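Isomaltodextranase (Arthrobacter globiformis, PDB 5AWO) hydrolyses alpha-1,6-glucosidic linkages in polysaccharides, removing successive isomaltose units from the non-reducing ends of the chains. Local coordinates at residues P53-W59 / Y99-H105; M119-V123 / G194-L198. Residues are numbered along the deposited sequence.

The two contacts illustrate how a TIM barrel of glycoside hydrolase family 27 is held together at two levels. Interaction 2 pairs neighbouring parallel strands, 120-124 and 197-200, in the barrel wall. Interaction 1 lies further out, where the start of helix 56-68 meets the long loop between strand 77-79 and helix 107-116. Along the chain they come in series, interaction 1 closing before interaction 2 opens, and their centres are about 17 Å apart. They nevertheless touch, Trp59 CZ2 packing 3.8 Å from Leu121 CD1, so that the helix layer packs directly on the strand wall at this point. Strand 197-200 leads directly into Asp201, the probable catalytic nucleophile.

Interaction 1. Residues P53-W59 / Y99-H105; sequences PIPENEW and YNDSWQH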
loop_
_atom_site.group_PDB
_atom_site.type_symbol
_atom_site.label_atom_id
_atom_site.label_comp_id
_atom_site.label_asym_id
_atom_site.label_seq_id
_atom_site.Cartn_x
_atom_site.Cartn_y
_atom_site.Cartn_z
ATOM N N PRO A 53 -16.442 17.093 -14.157
ATOM C CA PRO A 53 -15.288 17.680 -13.497
ATOM C C PRO A 53 -15.676 18.675 -12.404
ATOM O O PRO A 53 -16.687 19.394 -12.506
ATOM C CB PRO A 53 -14.530 18.365 -14.654
ATOM C CG PRO A 53 -15.576 18.651 -15.664
ATOM C CD PRO A 53 -16.563 17.508 -15.568
ATOM N N ILE A 54 -14.907 18.715 -11.332
ATOM C CA ILE A 54 -15.236 19.628 -10.235
ATOM C C ILE A 54 -15.017 21.077 -10.703
ATOM O O ILE A 54 -13.938 21.409 -11.210
ATOM C CB ILE A 54 -14.465 19.320 -8.936
ATOM C CG1 ILE A 54 -15.075 20.083 -7.738
ATOM C CG2 ILE A 54 -12.976 19.596 -9.087
ATOM C CD1 ILE A 54 -14.493 19.752 -6.375
ATOM N N PRO A 55 -16.031 21.940 -10.527
ATOM C CA PRO A 55 -15.758 23.362 -10.756
ATOM C C PRO A 55 -14.691 23.939 -9.852
ATOM O O PRO A 55 -14.529 23.525 -8.712
ATOM C CB PRO A 55 -17.116 24.028 -10.491
ATOM C CG PRO A 55 -18.118 22.974 -10.739
ATOM C CD PRO A 55 -17.456 21.702 -10.231
ATOM N N GLU A 56 -13.963 24.934 -10.357
ATOM C CA GLU A 56 -12.884 25.502 -9.611
ATOM C C GLU A 56 -13.349 26.084 -8.279
ATOM O O GLU A 56 -12.636 25.974 -7.303
ATOM C CB GLU A 56 -12.168 26.586 -10.439
ATOM C CG GLU A 56 -10.803 26.959 -9.911
ATOM C CD GLU A 56 -10.067 27.952 -10.800
ATOM O OE1 GLU A 56 -10.769 28.786 -11.417
ATOM O OE2 GLU A 56 -8.825 27.869 -10.876
ATOM N N ASN A 57 -14.518 26.746 -8.250
ATOM C CA ASN A 57 -14.990 27.278 -6.969
ATOM C C ASN A 57 -15.341 26.196 -5.953
ATOM O O ASN A 57 -15.127 26.389 -4.743
ATOM C CB ASN A 57 -16.196 28.204 -7.104
ATOM C CG ASN A 57 -16.453 28.962 -5.807
ATOM O OD1 ASN A 57 -15.573 29.664 -5.320
ATOM N ND2 ASN A 57 -17.616 28.750 -5.194
ATOM N N GLU A 58 -15.846 25.062 -6.439
ATOM C CA GLU A 58 -16.123 23.928 -5.538
ATOM C C GLU A 58 -14.838 23.328 -4.995
ATOM O O GLU A 58 -14.752 22.985 -3.816
ATOM C CB GLU A 58 -16.961 22.895 -6.257
ATOM C CG GLU A 58 -18.398 23.360 -6.362
ATOM C CD GLU A 58 -19.024 23.491 -4.989
ATOM O OE1 GLU A 58 -19.431 22.471 -4.437
ATOM O OE2 GLU A 58 -19.051 24.600 -4.427
ATOM N N TRP A 59 -13.808 23.247 -5.837
ATOM C CA TRP A 59 -12.480 22.871 -5.379
ATOM C C TRP A 59 -11.968 23.812 -4.277
ATOM O O TRP A 59 -11.481 23.369 -3.239
ATOM C CB TRP A 59 -11.556 22.852 -6.593
ATOM C CG TRP A 59 -10.071 22.809 -6.416
ATOM C CD1 TRP A 59 -9.190 23.844 -6.628
ATOM C CD2 TRP A 59 -9.253 21.662 -6.108
ATOM N NE1 TRP A 59 -7.910 23.421 -6.444
ATOM C CE2 TRP A 59 -7.906 22.076 -6.153
ATOM C CE3 TRP A 59 -9.533 20.323 -5.818
ATOM C CZ2 TRP A 59 -6.838 21.216 -5.860
ATOM C CZ3 TRP A 59 -8.465 19.468 -5.552
ATOM C CH2 TRP A 59 -7.154 19.901 -5.569
ATOM N N TYR A 99 -6.500 21.664 -13.968
ATOM C CA TYR A 99 -7.394 20.510 -13.859
ATOM C C TYR A 99 -8.459 20.460 -14.964
ATOM O O TYR A 99 -8.834 19.388 -15.432
ATOM C CB TYR A 99 -8.060 20.457 -12.477
ATOM C CG TYR A 99 -9.185 19.452 -12.435
ATOM C CD1 TYR A 99 -8.935 18.088 -12.396
ATOM C CD2 TYR A 99 -10.506 19.860 -12.509
ATOM C CE1 TYR A 99 -9.981 17.164 -12.398
ATOM C CE2 TYR A 99 -11.552 18.941 -12.497
ATOM C CZ TYR A 99 -11.275 17.592 -12.454
ATOM O OH TYR A 99 -12.319 16.704 -12.488
ATOM N N ASN A 100 -8.938 21.633 -15.391
ATOM C CA ASN A 100 -9.982 21.723 -16.399
ATOM C C ASN A 100 -9.863 23.061 -17.133
ATOM O O ASN A 100 -9.443 24.032 -16.543
ATOM C CB ASN A 100 -11.367 21.631 -15.728
ATOM C CG ASN A 100 -12.506 21.598 -16.724
ATOM O OD1 ASN A 100 -13.152 22.632 -17.003
ATOM N ND2 ASN A 100 -12.760 20.435 -17.291
ATOM N N ASP A 101 -10.232 23.076 -18.408
ATOM C CA ASP A 101 -10.151 24.306 -19.218
ATOM C C ASP A 101 -10.986 25.474 -18.654
ATOM O O ASP A 101 -10.720 26.621 -19.015
ATOM C CB ASP A 101 -10.559 24.033 -20.674
ATOM C CG ASP A 101 -9.544 23.204 -21.439
ATOM O OD1 ASP A 101 -8.426 22.957 -20.924
ATOM O OD2 ASP A 101 -9.902 22.778 -22.557
ATOM N N SER A 102 -11.995 25.191 -17.807
ATOM C CA SER A 102 -12.805 26.249 -17.159
ATOM C C SER A 102 -12.085 26.966 -16.029
ATOM O O SER A 102 -12.528 28.034 -15.570
ATOM C CB SER A 102 -14.136 25.691 -16.620
ATOM O OG SER A 102 -13.919 24.815 -15.522
ATOM N N TRP A 103 -11.005 26.376 -15.532
ATOM C CA TRP A 103 -10.287 26.891 -14.372
ATOM C C TRP A 103 -9.537 28.158 -14.792
ATOM O O TRP A 103 -8.961 28.209 -15.881
ATOM C CB TRP A 103 -9.328 25.834 -13.816
ATOM C CG TRP A 103 -10.030 24.777 -12.993
ATOM C CD1 TRP A 103 -11.294 24.320 -13.153
ATOM C CD2 TRP A 103 -9.489 24.106 -11.863
ATOM N NE1 TRP A 103 -11.596 23.405 -12.163
ATOM C CE2 TRP A 103 -10.497 23.250 -11.363
ATOM C CE3 TRP A 103 -8.258 24.145 -11.206
ATOM C CZ2 TRP A 103 -10.285 22.429 -10.251
ATOM C CZ3 TRP A 103 -8.060 23.334 -10.095
ATOM C CH2 TRP A 103 -9.075 22.476 -9.643
ATOM N N GLN A 104 -9.558 29.160 -13.921
ATOM C CA GLN A 104 -8.835 30.412 -14.140
ATOM C C GLN A 104 -7.395 30.358 -13.670
ATOM O O GLN A 104 -6.586 31.229 -14.033
ATOM C CB GLN A 104 -9.575 31.545 -13.425
ATOM C CG GLN A 104 -10.959 31.802 -13.995
ATOM C CD GLN A 104 -11.688 32.927 -13.269
ATOM O OE1 GLN A 104 -12.013 32.812 -12.084
ATOM N NE2 GLN A 104 -11.953 34.021 -13.978
ATOM N N HIS A 105 -7.049 29.362 -12.853
ATOM C CA HIS A 105 -5.725 29.276 -12.283
ATOM C C HIS A 105 -5.103 27.941 -12.615
ATOM O O HIS A 105 -5.826 26.949 -12.733
ATOM C CB HIS A 105 -5.787 29.445 -10.776
ATOM C CG HIS A 105 -6.501 30.681 -10.331
ATOM N ND1 HIS A 105 -5.913 31.926 -10.377
ATOM C CD2 HIS A 105 -7.744 30.867 -9.826
ATOM C CE1 HIS A 105 -6.769 32.829 -9.935
ATOM N NE2 HIS A 105 -7.884 32.214 -9.588
HETATM O O HOH W 1 -14.628 25.870 -12.988
HETATM O O HOH W 2 -11.114 31.163 -9.959
#
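Pro53 opens the segment by resting against Tyr99, its CB 3.7 Å from CE2 of that ring. Ile54 N makes a weak hydrogen bond to Tyr99 OH (3.5 Å), a hydroxyl that also bonds to Gly82, while Ile54 O accepts a hydrogen bond from Trp103 NE1 at 3.2 Å. Pro55 is the N-cap of helix 56-68. This helix lies between the first and second strands of the TIM barrel (39-42 and 77-79), after the short helix 44-50; the partner loop, tightened by a type I turn and an Asx turn at Asn100, follows the second strand. Glu56 then dominates: its CB lies over the Trp103 five-membered ring, a CH-pi contact of 3.6 Å to the centroid, and its carboxylate receives Gln104 N on OE1 (2.8 Å) and His105 N on OE2 (3.0 Å). Trp110 is a further donor to OE2. One water links Glu56 N to Ser102 OG. One turn into the helix, Trp59 meets Trp103 obliquely, with Trp59 CD1 3.3 Å from Trp103 CH2.

Interaction 2. Residues M119-V123 / G194-L198; sequences MKLGV and GVPYL
Val123 carries the largest share of this contact between two strands running parallel. Residues 120-123 are extended (phi/psi of Val123 -118/131), and strand 197-198 lies alongside so that Val123 pairs with Leu198, their CA atoms 5.1 Å apart. Val123 N donates to Tyr197 O at 3.1 Å, nearly straight at 162°, and the pairing continues beyond the segment from Val123 to Arg199. Val123 O also receives a CA-H...O contact from Leu198 CA (3.4 Å). Val123 (chi1 t) and Leu198 (t, p) project from the same face of the sheet, Val123 CG1 to Leu198 CD1 4.2 Å, and Val123 also meets Trp107 of helix 107-116.

These are the third and fourth strands of the eight-stranded TIM barrel, so this face looks to the surrounding helices; Tyr197 points instead into the barrel, where its OH is hydrogen-bonded to that of Tyr40; the side chain of Tyr197 is about 7 Å from that of Asp262, the probable proton donor.

Val195 (chi1 t) fills the space beside Val123 and Leu121 (t, p): its CG2 is 3.8 Å from both Val123 CG2 and Leu121 CD2. Pro196 (phi/psi -93/0) departs from extended geometry just before strand 197-200. The carbonyl oxygen of Leu121 faces carbon atoms, 3.4 Å from Val195 CA (a CA-H...O contact) and 3.1 Å from Pro196 CD; proline offers no N-H, and this buried oxygen lacks a hydrogen-bond partner. Upstream, Gly194 (98/21) ends helix 179-192 in a Schellman motif, and a water bridges Gly194 O and Leu121 N, 2.8 Å from each.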
loop_
_atom_site.group_PDB
_atom_site.type_symbol
_atom_site.label_atom_id
_atom_site.label_comp_id
_atom_site.label_asym_id
_atom_site.label_seq_id
_atom_site.Cartn_x
_atom_site.Cartn_y
_atom_site.Cartn_z
ATOM N N MET A 119 -1.033 22.793 3.341
ATOM C CA MET A 119 -1.527 21.648 2.568
ATOM C C MET A 119 -0.718 21.513 1.279
ATOM O O MET A 119 0.048 22.419 0.895
ATOM C CB MET A 119 -2.996 21.859 2.250
ATOM C CG MET A 119 -3.896 21.803 3.477
ATOM S SD MET A 119 -5.625 22.029 3.134
ATOM C CE MET A 119 -6.011 20.485 2.295
ATOM N N LYS A 120 -0.920 20.378 0.606
ATOM C CA LYS A 120 -0.204 20.011 -0.611
ATOM C C LYS A 120 -1.195 19.552 -1.674
ATOM O O LYS A 120 -2.324 19.126 -1.372
ATOM C CB LYS A 120 0.794 18.902 -0.329
ATOM C CG LYS A 120 1.900 19.312 0.648
ATOM C CD LYS A 120 2.743 18.136 1.124
ATOM C CE LYS A 120 3.237 18.358 2.561
ATOM N NZ LYS A 120 4.075 17.278 3.170
ATOM N N LEU A 121 -0.775 19.661 -2.926
ATOM C CA LEU A 121 -1.543 19.213 -4.075
ATOM C C LEU A 121 -1.276 17.767 -4.431
ATOM O O LEU A 121 -0.143 17.361 -4.624
ATOM C CB LEU A 121 -1.144 20.065 -5.288
ATOM C CG LEU A 121 -1.820 19.749 -6.621
ATOM C CD1 LEU A 121 -3.307 20.032 -6.584
ATOM C CD2 LEU A 121 -1.136 20.533 -7.736
ATOM N N GLY A 122 -2.353 16.981 -4.560
ATOM C CA GLY A 122 -2.286 15.649 -5.137
ATOM C C GLY A 122 -2.897 15.665 -6.512
ATOM O O GLY A 122 -3.906 16.326 -6.748
ATOM N N VAL A 123 -2.236 14.989 -7.462
ATOM C CA VAL A 123 -2.691 14.993 -8.836
ATOM C C VAL A 123 -3.057 13.600 -9.344
ATOM O O VAL A 123 -2.277 12.670 -9.216
ATOM C CB VAL A 123 -1.648 15.618 -9.785
ATOM C CG1 VAL A 123 -2.066 15.452 -11.246
ATOM C CG2 VAL A 123 -1.499 17.096 -9.475
ATOM N N GLY A 194 5.537 20.461 -6.672
ATOM C CA GLY A 194 5.418 20.230 -5.248
ATOM C C GLY A 194 4.381 19.179 -4.907
ATOM O O GLY A 194 3.939 19.103 -3.767
ATOM N N VAL A 195 4.046 18.335 -5.872
ATOM C CA VAL A 195 3.071 17.246 -5.666
ATOM C C VAL A 195 3.716 16.027 -4.997
ATOM O O VAL A 195 4.675 15.467 -5.516
ATOM C CB VAL A 195 2.491 16.868 -7.041
ATOM C CG1 VAL A 195 1.635 15.612 -6.973
ATOM C CG2 VAL A 195 1.689 17.999 -7.612
ATOM N N PRO A 196 3.199 15.580 -3.827
ATOM C CA PRO A 196 3.759 14.415 -3.192
ATOM C C PRO A 196 3.069 13.092 -3.551
ATOM O O PRO A 196 3.509 12.059 -3.104
ATOM C CB PRO A 196 3.536 14.704 -1.705
ATOM C CG PRO A 196 2.229 15.402 -1.699
ATOM C CD PRO A 196 2.239 16.266 -2.934
ATOM N N TYR A 197 2.047 13.151 -4.397
ATOM C CA TYR A 197 1.175 12.014 -4.626
ATOM C C TYR A 197 0.630 12.101 -6.053
ATOM O O TYR A 197 -0.117 13.028 -6.390
ATOM C CB TYR A 197 0.026 12.085 -3.637
ATOM C CG TYR A 197 -0.906 10.884 -3.603
ATOM C CD1 TYR A 197 -0.486 9.676 -3.094
ATOM C CD2 TYR A 197 -2.204 11.000 -4.061
ATOM C CE1 TYR A 197 -1.345 8.589 -3.017
ATOM C CE2 TYR A 197 -3.074 9.914 -3.988
ATOM C CZ TYR A 197 -2.634 8.729 -3.465
ATOM O OH TYR A 197 -3.494 7.643 -3.375
ATOM N N LEU A 198 0.999 11.117 -6.879
ATOM C CA LEU A 198 0.519 11.028 -8.261
ATOM C C LEU A 198 -0.318 9.755 -8.422
ATOM O O LEU A 198 0.168 8.649 -8.180
ATOM C CB LEU A 198 1.697 11.054 -9.230
ATOM C CG LEU A 198 1.317 10.994 -10.706
ATOM C CD1 LEU A 198 0.554 12.231 -11.109
ATOM C CD2 LEU A 198 2.550 10.786 -11.593
HETATM O O HOH W 3 1.796 20.780 -3.276
#